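Local atomic coordinates of D-hydantoinase (Ralstonia pickettii, PDB entry 1NFG), a protein that probably catalyses the stereospecific hydrolysis of the cyclic amide bond in D-hydantoin derivatives, using two zinc ions in each subunit. Residues K106-A111 with Y119-I124; A76-A81 with G438-E443; E342-V347 with V391-E396. One frame throughout, in Å; residues are numbered along the deposited sequence.

Contact 1. Residues K106-A111 with Y119-I124; sequences KWDGMA and YGYHII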
# COMPACT_ATOMS: atom_id res chain seq x y z
N LYS A 106 35.89 -25.60 -13.58
CA LYS A 106 35.19 -26.83 -13.23
C LYS A 106 33.93 -26.98 -14.07
O LYS A 106 33.59 -28.09 -14.52
CB LYS A 106 34.82 -26.82 -11.75
CG LYS A 106 34.08 -28.07 -11.30
CD LYS A 106 33.85 -28.04 -9.80
CE LYS A 106 33.21 -29.32 -9.30
NZ LYS A 106 33.20 -29.38 -7.81
N TRP A 107 33.23 -25.86 -14.28
CA TRP A 107 32.01 -25.88 -15.07
C TRP A 107 32.34 -26.23 -16.52
O TRP A 107 31.69 -27.09 -17.11
CB TRP A 107 31.26 -24.54 -14.95
CG TRP A 107 29.92 -24.73 -14.30
CD1 TRP A 107 28.70 -24.67 -14.90
CD2 TRP A 107 29.69 -25.18 -12.96
NE1 TRP A 107 27.72 -25.08 -14.03
CE2 TRP A 107 28.29 -25.41 -12.83
CE3 TRP A 107 30.51 -25.44 -11.85
CZ2 TRP A 107 27.71 -25.87 -11.65
CZ3 TRP A 107 29.94 -25.91 -10.68
CH2 TRP A 107 28.55 -26.12 -10.59
N ASP A 108 33.35 -25.56 -17.08
CA ASP A 108 33.75 -25.86 -18.45
C ASP A 108 33.99 -27.37 -18.58
O ASP A 108 33.64 -27.99 -19.59
CB ASP A 108 35.02 -25.11 -18.82
CG ASP A 108 34.79 -23.62 -18.99
OD1 ASP A 108 33.71 -23.24 -19.52
OD2 ASP A 108 35.68 -22.83 -18.62
N GLY A 109 34.59 -27.97 -17.55
CA GLY A 109 34.84 -29.39 -17.60
C GLY A 109 33.55 -30.16 -17.78
O GLY A 109 33.50 -31.13 -18.53
N MET A 110 32.51 -29.72 -17.09
CA MET A 110 31.22 -30.39 -17.18
C MET A 110 30.44 -30.11 -18.47
O MET A 110 29.79 -31.00 -19.01
CB MET A 110 30.35 -29.99 -15.99
CG MET A 110 30.87 -30.44 -14.64
SD MET A 110 29.90 -29.73 -13.29
CE MET A 110 30.81 -28.25 -13.05
N ALA A 111 30.51 -28.87 -18.95
CA ALA A 111 29.78 -28.48 -20.15
C ALA A 111 30.50 -28.77 -21.46
O ALA A 111 29.93 -29.41 -22.36
CB ALA A 111 29.42 -27.00 -20.07
N TYR A 119 24.92 -22.64 -23.92
CA TYR A 119 24.83 -22.31 -22.50
C TYR A 119 25.74 -21.16 -22.07
O TYR A 119 26.79 -20.93 -22.67
CB TYR A 119 25.17 -23.55 -21.68
CG TYR A 119 26.56 -24.08 -21.97
CD1 TYR A 119 27.69 -23.50 -21.38
CD2 TYR A 119 26.76 -25.08 -22.92
CE1 TYR A 119 28.98 -23.91 -21.74
CE2 TYR A 119 28.04 -25.50 -23.28
CZ TYR A 119 29.14 -24.91 -22.69
OH TYR A 119 30.41 -25.30 -23.06
N GLY A 120 25.31 -20.46 -21.03
CA GLY A 120 26.07 -19.36 -20.46
C GLY A 120 26.18 -19.66 -18.98
O GLY A 120 25.62 -20.67 -18.53
N TYR A 121 26.88 -18.83 -18.21
CA TYR A 121 27.00 -19.09 -16.77
C TYR A 121 26.64 -17.91 -15.89
O TYR A 121 26.88 -16.76 -16.25
CB TYR A 121 28.43 -19.47 -16.35
CG TYR A 121 29.11 -20.65 -17.01
CD1 TYR A 121 28.39 -21.80 -17.36
CD2 TYR A 121 30.49 -20.64 -17.23
CE1 TYR A 121 29.05 -22.90 -17.91
CE2 TYR A 121 31.15 -21.73 -17.78
CZ TYR A 121 30.43 -22.86 -18.12
OH TYR A 121 31.09 -23.93 -18.69
N HIS A 122 26.08 -18.21 -14.72
CA HIS A 122 25.81 -17.20 -13.71
C HIS A 122 26.86 -17.63 -12.70
O HIS A 122 27.14 -18.83 -12.59
CB HIS A 122 24.45 -17.37 -13.04
CG HIS A 122 23.28 -17.17 -13.94
ND1 HIS A 122 23.05 -15.98 -14.60
CD2 HIS A 122 22.25 -17.99 -14.25
CE1 HIS A 122 21.92 -16.08 -15.27
NE2 HIS A 122 21.41 -17.29 -15.07
N ILE A 123 27.44 -16.70 -11.96
CA ILE A 123 28.42 -17.12 -10.98
C ILE A 123 27.88 -16.98 -9.55
O ILE A 123 27.47 -15.89 -9.14
CB ILE A 123 29.74 -16.33 -11.12
CG1 ILE A 123 30.78 -16.88 -10.15
CG2 ILE A 123 29.49 -14.84 -10.90
CD1 ILE A 123 30.98 -18.40 -10.25
N ILE A 124 27.85 -18.10 -8.82
CA ILE A 124 27.39 -18.08 -7.44
C ILE A 124 28.56 -17.79 -6.51
O ILE A 124 29.58 -18.48 -6.56
CB ILE A 124 26.81 -19.43 -6.99
CG1 ILE A 124 25.50 -19.71 -7.72
CG2 ILE A 124 26.57 -19.40 -5.49
CD1 ILE A 124 24.80 -20.95 -7.22
O HOH W 1 32.72 -24.94 -21.67

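Contact 2. Residues A76-A81 with G438-E443; sequences ATVAAA and GSYVGE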
# COMPACT_ATOMS: atom_id res chain seq x y z
N ALA A 76 20.64 -33.27 -19.08
CA ALA A 76 19.72 -32.15 -18.94
C ALA A 76 19.52 -31.39 -20.25
O ALA A 76 18.38 -31.18 -20.68
CB ALA A 76 20.20 -31.19 -17.84
N THR A 77 20.63 -30.98 -20.88
CA THR A 77 20.55 -30.24 -22.14
C THR A 77 19.79 -31.02 -23.21
O THR A 77 19.15 -30.42 -24.07
CB THR A 77 21.95 -29.89 -22.68
OG1 THR A 77 22.76 -31.06 -22.72
CG2 THR A 77 22.60 -28.82 -21.81
N VAL A 78 19.86 -32.34 -23.17
CA VAL A 78 19.14 -33.12 -24.15
C VAL A 78 17.65 -32.96 -23.88
O VAL A 78 16.85 -32.78 -24.80
CB VAL A 78 19.53 -34.63 -24.11
CG1 VAL A 78 18.54 -35.47 -24.92
CG2 VAL A 78 20.93 -34.80 -24.67
N ALA A 79 17.27 -33.03 -22.60
CA ALA A 79 15.87 -32.88 -22.21
C ALA A 79 15.42 -31.47 -22.58
O ALA A 79 14.31 -31.26 -23.08
CB ALA A 79 15.72 -33.11 -20.72
N ALA A 80 16.29 -30.49 -22.34
CA ALA A 80 15.98 -29.11 -22.66
C ALA A 80 15.60 -28.99 -24.13
O ALA A 80 14.58 -28.39 -24.48
CB ALA A 80 17.17 -28.22 -22.34
N ALA A 81 16.42 -29.57 -25.00
CA ALA A 81 16.18 -29.51 -26.44
C ALA A 81 14.85 -30.13 -26.80
O ALA A 81 14.07 -29.57 -27.56
CB ALA A 81 17.30 -30.23 -27.18
N GLY A 438 10.14 -35.04 -32.54
CA GLY A 438 10.13 -35.68 -31.24
C GLY A 438 11.32 -36.54 -30.85
O GLY A 438 11.41 -36.98 -29.69
N SER A 439 12.23 -36.80 -31.78
CA SER A 439 13.40 -37.62 -31.47
C SER A 439 14.68 -36.82 -31.43
O SER A 439 15.00 -36.09 -32.36
CB SER A 439 13.55 -38.75 -32.50
OG SER A 439 12.40 -39.58 -32.50
N TYR A 440 15.42 -36.96 -30.33
CA TYR A 440 16.67 -36.24 -30.23
C TYR A 440 17.62 -36.81 -31.28
O TYR A 440 17.84 -38.02 -31.34
CB TYR A 440 17.31 -36.42 -28.84
CG TYR A 440 18.59 -35.63 -28.75
CD1 TYR A 440 18.58 -34.25 -28.88
CD2 TYR A 440 19.82 -36.27 -28.64
CE1 TYR A 440 19.75 -33.51 -28.91
CE2 TYR A 440 21.02 -35.54 -28.67
CZ TYR A 440 20.97 -34.16 -28.81
OH TYR A 440 22.13 -33.41 -28.86
N VAL A 441 18.17 -35.94 -32.12
CA VAL A 441 19.07 -36.38 -33.17
C VAL A 441 20.32 -35.51 -33.24
O VAL A 441 20.91 -35.36 -34.31
CB VAL A 441 18.37 -36.37 -34.55
CG1 VAL A 441 17.20 -37.34 -34.54
CG2 VAL A 441 17.89 -34.95 -34.89
N GLY A 442 20.72 -34.94 -32.11
CA GLY A 442 21.89 -34.09 -32.07
C GLY A 442 23.10 -34.79 -31.47
O GLY A 442 23.08 -36.00 -31.24
N GLU A 443 24.15 -34.02 -31.24
CA GLU A 443 25.40 -34.51 -30.67
C GLU A 443 25.74 -33.71 -29.42
O GLU A 443 25.57 -32.49 -29.40
CB GLU A 443 26.54 -34.32 -31.68
CG GLU A 443 26.28 -34.90 -33.05
CD GLU A 443 26.89 -36.27 -33.21
OE1 GLU A 443 26.59 -37.16 -32.39
OE2 GLU A 443 27.67 -36.44 -34.18

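Contact 3. Residues E342-V347 with V391-E396; sequences ERLMMV and VLWDPE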
# COMPACT_ATOMS: atom_id res chain seq x y z
N GLU A 342 9.81 -29.56 -19.43
CA GLU A 342 8.40 -29.20 -19.43
C GLU A 342 8.10 -27.71 -19.46
O GLU A 342 6.99 -27.31 -19.83
CB GLU A 342 7.71 -29.82 -18.22
CG GLU A 342 7.85 -31.33 -18.11
CD GLU A 342 9.05 -31.77 -17.29
OE1 GLU A 342 10.12 -31.13 -17.38
OE2 GLU A 342 8.92 -32.77 -16.56
N ARG A 343 9.09 -26.88 -19.11
CA ARG A 343 8.88 -25.43 -19.05
C ARG A 343 7.99 -24.82 -20.13
O ARG A 343 6.92 -24.30 -19.82
CB ARG A 343 10.22 -24.68 -19.01
CG ARG A 343 10.04 -23.18 -18.73
CD ARG A 343 11.35 -22.40 -18.68
NE ARG A 343 12.10 -22.49 -19.93
CZ ARG A 343 12.50 -21.44 -20.64
NH1 ARG A 343 12.22 -20.22 -20.22
NH2 ARG A 343 13.18 -21.62 -21.77
N LEU A 344 8.41 -24.88 -21.39
CA LEU A 344 7.62 -24.29 -22.46
C LEU A 344 6.19 -24.80 -22.56
O LEU A 344 5.25 -24.01 -22.58
CB LEU A 344 8.31 -24.46 -23.82
CG LEU A 344 9.63 -23.74 -24.12
CD1 LEU A 344 9.58 -23.20 -25.53
CD2 LEU A 344 9.86 -22.60 -23.16
N MET A 345 6.01 -26.11 -22.62
CA MET A 345 4.67 -26.66 -22.72
C MET A 345 3.77 -26.14 -21.61
O MET A 345 2.65 -25.71 -21.86
CB MET A 345 4.68 -28.18 -22.70
CG MET A 345 5.17 -28.82 -24.00
SD MET A 345 5.07 -30.62 -23.94
CE MET A 345 6.48 -30.99 -22.88
N MET A 346 4.28 -26.19 -20.38
CA MET A 346 3.52 -25.73 -19.22
C MET A 346 3.17 -24.25 -19.29
O MET A 346 2.03 -23.86 -19.04
CB MET A 346 4.32 -26.02 -17.94
CG MET A 346 4.44 -27.50 -17.63
SD MET A 346 2.83 -28.25 -17.34
CE MET A 346 2.52 -28.87 -18.87
N VAL A 347 4.13 -23.41 -19.63
CA VAL A 347 3.87 -21.98 -19.74
C VAL A 347 2.90 -21.74 -20.89
O VAL A 347 2.01 -20.88 -20.79
CB VAL A 347 5.17 -21.19 -19.98
CG1 VAL A 347 4.85 -19.74 -20.33
CG2 VAL A 347 6.06 -21.25 -18.74
N VAL A 391 12.05 -23.48 -32.72
CA VAL A 391 11.17 -24.53 -32.22
C VAL A 391 9.93 -24.53 -33.09
O VAL A 391 9.29 -23.49 -33.26
CB VAL A 391 10.70 -24.28 -30.78
CG1 VAL A 391 9.86 -25.46 -30.29
CG2 VAL A 391 11.88 -24.05 -29.88
N LEU A 392 9.60 -25.69 -33.65
CA LEU A 392 8.41 -25.82 -34.48
C LEU A 392 7.34 -26.41 -33.58
O LEU A 392 7.38 -27.59 -33.23
CB LEU A 392 8.70 -26.71 -35.69
CG LEU A 392 9.84 -26.17 -36.56
CD1 LEU A 392 9.91 -26.97 -37.85
CD2 LEU A 392 9.63 -24.69 -36.86
N TRP A 393 6.38 -25.56 -33.22
CA TRP A 393 5.31 -25.90 -32.30
C TRP A 393 4.00 -26.33 -32.97
O TRP A 393 3.54 -25.70 -33.92
CB TRP A 393 5.06 -24.70 -31.39
CG TRP A 393 4.45 -25.01 -30.05
CD1 TRP A 393 3.12 -25.16 -29.77
CD2 TRP A 393 5.16 -25.22 -28.82
NE1 TRP A 393 2.96 -25.45 -28.43
CE2 TRP A 393 4.19 -25.49 -27.83
CE3 TRP A 393 6.51 -25.20 -28.46
CZ2 TRP A 393 4.53 -25.74 -26.50
CZ3 TRP A 393 6.85 -25.45 -27.14
CH2 TRP A 393 5.87 -25.72 -26.17
N ASP A 394 3.42 -27.41 -32.46
CA ASP A 394 2.15 -27.92 -32.97
C ASP A 394 1.11 -27.52 -31.93
O ASP A 394 0.95 -28.19 -30.92
CB ASP A 394 2.18 -29.44 -33.08
CG ASP A 394 0.91 -30.00 -33.72
OD1 ASP A 394 -0.17 -29.40 -33.55
OD2 ASP A 394 1.01 -31.06 -34.38
N PRO A 395 0.39 -26.41 -32.17
CA PRO A 395 -0.63 -25.93 -31.23
C PRO A 395 -1.80 -26.87 -30.96
O PRO A 395 -2.46 -26.75 -29.93
CB PRO A 395 -1.07 -24.61 -31.85
CG PRO A 395 -0.93 -24.88 -33.31
CD PRO A 395 0.41 -25.57 -33.38
N GLU A 396 -2.06 -27.81 -31.87
CA GLU A 396 -3.19 -28.73 -31.69
C GLU A 396 -2.82 -30.04 -31.02
O GLU A 396 -3.69 -30.73 -30.47
CB GLU A 396 -3.85 -29.03 -33.03
CG GLU A 396 -4.41 -27.81 -33.73
CD GLU A 396 -5.19 -26.90 -32.79
OE1 GLU A 396 -6.08 -27.41 -32.06
OE2 GLU A 396 -4.91 -25.68 -32.79

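Contact 1. Residues K106-A111 with Y119-I124
The indole of Trp107 turns its five-membered edge toward the face of the Tyr121 phenol, while Met110 CE lies over one face of the indole. The planes stand 85° apart in a T-shaped pair, with Trp107 CD1 3.5 Å from Tyr121 CE1. Over that same tyrosine face sits the start of the tryptophan side chain, Trp107 CB lying 4.1 Å from the ring centroid in a CH-pi contact. The second phenol, Tyr119, takes Ala111 CB over one face, 3.7 Å from its centroid, and has a water at its edge. Its CG is wedged between backbone N and carbonyl carbon (chi1 59°), which lets the ring lie against the helix with its face to Ala111.

Helix 100-111 and strand 118-124 are the last two elements of a beta-alpha-beta crossover of the TIM barrel that begins with strand 85-93, and the two segments run nearly antiparallel. Trp107 also reaches back to the first strand of this unit, its NE1 bonded to Asp90; side chain to side chain, it is about 7 Å from the zinc ligand His59.

The polar ends of both phenols gather at Asp108, which is partly exposed. Tyr121 OH donates to Asp108 OD1 at 2.8 Å, approaching from 40° above the carboxylate plane. A water donates to the same OD1 at 2.9 Å and is 2.7 Å from Tyr119 OH, so both phenols reach one oxygen. Two donors on that oxygen would probably stabilise the ionised form of Asp108.

Contact 2. Residues A76-A81 with G438-E443
Next to Val78, which packs on Tyr440 across the contact, Thr77 OG1 is gripped three times: it accepts from the backbone N of Ala116, and its single proton is left for the carbonyls of Phe73 and Ala74. The hydroxyl thereby ties helix 73-82 to the loop ahead of strand 118-124, which Tyr440 also touches at Ala116.

The contact proper is a valine laid on a phenol face. Val78 CG1 stands 4.1 Å from the centroid of the Tyr440 ring, 21° off its normal, a CH-pi approach. The other methyl, Val78 CG2, lies toward the hydroxyl end, 4.1 Å from Tyr440 CE2. Tyr440 CG is anti to its backbone N (chi1 -178°), which extends the ring toward the helix. Its opposite face is covered by its own chain, Gly442 N lying 3.4 Å above the plane over the ring centre. More loosely, Ala81 CB approaches Tyr440 CE1 at 4.4 Å.

Helix 73-82 of the barrel region thus meets strand 439-440, which pairs antiparallel with 432-436; Ala81 also touches Ile434 and Val435 there. Between these two segments, adhesion is by dispersion and CH-pi attraction, and depends on fit more than on directed bonds.

Contact 3. Residues E342-V347 with V391-E396
Trp393 drives the six-membered end of its indole against helix 343-352, so that the ring meets the helix with its rim. At the leading corner, CH2, the backbone and two side chains converge. Met345 N lies at the edge in the plane of the indole, 3.6 Å from Trp393 CH2, a van der Waals contact. Leu344 CB comes in obliquely at 3.6 Å from the same Trp393 CH2, and Leu344 CD1 extends the contact along the rim to Trp393 CZ3 at 3.9 Å. Past the other side of the corner, Met345 CG lies 3.8 Å from Trp393 CH2 before the chain bends away at chi3; Met345 also touches Pro424. The rim of the indole thus fits between Leu344 CB and Met345 CG, which lie to opposite sides of its plane, with CG of Trp393 roughly anti to its backbone N (chi1 -155°) to carry it across. Tyr348 and Phe50 meet the indole from outside these segments.

Just beyond, the chain turns a corner with an Asx turn: Glu396 N donates to Asp394 OD1 at 3.0 Å, and Ala397 N bonds the same oxygen.

Strand 390-400 pairs with 48-58 and 419-429. An indole packed between such a strand and a helix is an apolar join consistent with the hydantoinase fold, which unites a TIM barrel with a beta-sandwich domain.

Followed from the N terminus, the chain forms helix 73-82 after its first strands, and the partner of that helix in contact 2 arrives only some 360 residues later. Contact 1 then closes a short loop of seven residues between helix 100-111 and strand 118-124, local to the barrel. After the remaining zinc ligands have been passed, residues 342-347 and 391-396 close the medium-range loop of contact 3. Contacts 1 and 3 therefore follow one another in series, and both lie within the long span that contact 2 completes near the C terminus. Contacts 2 and 3, with centres about 15 Å apart, bring late strands against helices of the barrel region, whereas contact 1 stays within a single crossover.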